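Local structure of diacylglycerol lipase (Aspergillus oryzae, 5XK2) at residues A26-P31 with V85-G90. The protein probably hydrolyses the ester bonds of mono- and diacylglycerols, as a fungal class 3 lipase of the alpha/beta-hydrolase fold. Residues are numbered along the deposited sequence; the frame is centred on the assembly and turned at random.
Sequences AATYCP and VVAFRG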
loop_
_atom_site.group_PDB
_atom_site.type_symbol
_atom_site.label_atom_id
_atom_site.label_comp_id
_atom_site.label_asym_id
_atom_site.label_seq_id
_atom_site.Cartn_x
_atom_site.Cartn_y
_atom_site.Cartn_z
ATOM N N ALA A 26 -7.318 14.966 9.203
ATOM C CA ALA A 26 -6.230 14.372 9.979
ATOM C C ALA A 26 -6.773 13.654 11.214
ATOM O O ALA A 26 -6.320 12.566 11.572
ATOM C CB ALA A 26 -5.220 15.444 10.397
ATOM N N ALA A 27 -7.764 14.265 11.857
ATOM C CA ALA A 27 -8.337 13.706 13.065
ATOM C C ALA A 27 -9.036 12.351 12.833
ATOM O O ALA A 27 -9.139 11.557 13.766
ATOM C CB ALA A 27 -9.308 14.715 13.686
ATOM N N THR A 28 -9.489 12.083 11.596
ATOM C CA THR A 28 -10.176 10.814 11.318
ATOM C C THR A 28 -9.243 9.621 11.334
ATOM O O THR A 28 -9.707 8.490 11.360
ATOM C CB THR A 28 -10.889 10.794 9.948
ATOM O OG1 THR A 28 -9.923 10.841 8.888
ATOM C CG2 THR A 28 -11.853 11.956 9.844
ATOM N N TYR A 29 -7.931 9.865 11.300
ATOM C CA TYR A 29 -6.962 8.762 11.384
ATOM C C TYR A 29 -6.664 8.328 12.822
ATOM O O TYR A 29 -6.107 7.254 13.034
ATOM C CB TYR A 29 -5.652 9.141 10.712
ATOM C CG TYR A 29 -5.751 9.198 9.210
ATOM C CD1 TYR A 29 -5.630 8.051 8.452
ATOM C CD2 TYR A 29 -5.953 10.405 8.553
ATOM C CE1 TYR A 29 -5.704 8.097 7.055
ATOM C CE2 TYR A 29 -6.023 10.468 7.162
ATOM C CZ TYR A 29 -5.897 9.313 6.424
ATOM O OH TYR A 29 -5.968 9.385 5.050
ATOM N N CYS A 30 -7.034 9.156 13.796
ATOM C CA CYS A 30 -6.762 8.858 15.215
ATOM C C CYS A 30 -7.818 7.919 15.752
ATOM O O CYS A 30 -8.990 8.277 15.772
ATOM C CB CYS A 30 -6.778 10.132 16.046
ATOM S SG CYS A 30 -5.787 11.494 15.422
ATOM N N PRO A 31 -7.418 6.729 16.215
ATOM C CA PRO A 31 -8.434 5.776 16.678
ATOM C C PRO A 31 -9.336 6.344 17.777
ATOM O O PRO A 31 -10.537 6.072 17.767
ATOM C CB PRO A 31 -7.596 4.600 17.192
ATOM C CG PRO A 31 -6.342 4.678 16.348
ATOM C CD PRO A 31 -6.062 6.150 16.233
ATOM N N VAL A 85 -19.314 19.183 11.369
ATOM C CA VAL A 85 -18.332 18.551 10.506
ATOM C C VAL A 85 -18.597 17.056 10.404
ATOM O O VAL A 85 -18.676 16.372 11.420
ATOM C CB VAL A 85 -16.911 18.780 11.050
ATOM C CG1 VAL A 85 -15.898 18.140 10.126
ATOM C CG2 VAL A 85 -16.642 20.274 11.212
ATOM N N VAL A 86 -18.742 16.562 9.181
ATOM C CA VAL A 86 -18.868 15.140 8.910
ATOM C C VAL A 86 -17.555 14.720 8.256
ATOM O O VAL A 86 -17.255 15.157 7.149
ATOM C CB VAL A 86 -20.064 14.839 7.970
ATOM C CG1 VAL A 86 -20.200 13.327 7.753
ATOM C CG2 VAL A 86 -21.356 15.443 8.534
ATOM N N ALA A 87 -16.768 13.893 8.937
ATOM C CA ALA A 87 -15.428 13.599 8.460
ATOM C C ALA A 87 -15.252 12.105 8.275
ATOM O O ALA A 87 -15.689 11.313 9.122
ATOM C CB ALA A 87 -14.389 14.149 9.443
ATOM N N PHE A 88 -14.595 11.716 7.187
ATOM C CA PHE A 88 -14.408 10.301 6.858
ATOM C C PHE A 88 -12.956 9.889 6.703
ATOM O O PHE A 88 -12.169 10.601 6.083
ATOM C CB PHE A 88 -15.089 9.938 5.539
ATOM C CG PHE A 88 -16.550 10.194 5.504
ATOM C CD1 PHE A 88 -17.462 9.202 5.892
ATOM C CD2 PHE A 88 -17.036 11.401 5.027
ATOM C CE1 PHE A 88 -18.829 9.440 5.816
ATOM C CE2 PHE A 88 -18.409 11.655 4.967
ATOM C CZ PHE A 88 -19.309 10.659 5.362
ATOM N N ARG A 89 -12.662 8.691 7.204
ATOM C CA ARG A 89 -11.429 7.976 6.922
ATOM C C ARG A 89 -11.813 6.757 6.102
ATOM O O ARG A 89 -12.711 5.995 6.491
ATOM C CB ARG A 89 -10.723 7.530 8.210
ATOM C CG ARG A 89 -9.297 7.059 7.986
ATOM C CD ARG A 89 -8.963 5.867 8.882
ATOM N NE ARG A 89 -9.672 4.692 8.374
ATOM C CZ ARG A 89 -10.115 3.689 9.118
ATOM N NH1 ARG A 89 -9.915 3.686 10.434
ATOM N NH2 ARG A 89 -10.763 2.684 8.541
ATOM N N GLY A 90 -11.148 6.567 4.971
ATOM C CA GLY A 90 -11.383 5.368 4.191
ATOM C C GLY A 90 -10.375 4.296 4.570
ATOM O O GLY A 90 -9.688 4.387 5.588
HETATM O O HOH W 1 -9.520 11.161 6.026
HETATM O O HOH W 2 -8.735 8.015 4.385
#
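T28 OG1 is held by two partners: it is hydrogen-bonded to A25 O, and it accepts a bond of 2.9 Å from a water. The same water donates to F88 O at 2.7 Å, bridging the turn A27-C30 to strand 83-89. With T28 OG1 set between the backbone N and the carbonyl carbon (chi1 67°), T28 CG2 is turned beside the backbone N and meets the methyl of A87 tip to tip, T28 CG2 to A87 CB 3.4 Å, a tight fit. R89 CB packs against T28 O, which has no polar partner in the model. Beyond it the arginine chain runs on to Y29, and R89 CG lies over one face of the Y29 ring in a CH-pi contact, 4.1 Å from the centroid and toward the rim. The guanidinium end turns elsewhere: R89 NE donates to G90 O at 2.8 Å, nearly straight at 165°, and R89 NH2 reaches D70 O. A second water links Y29 OH to G90 N, while that hydroxyl also bonds H152 ND1. The contact thus joins the turn to the central sheet through methyl packing and water bridges, and the aliphatic part of R89 packs on a tyrosine whose hydroxyl bonds H152, beside the probable nucleophile S153.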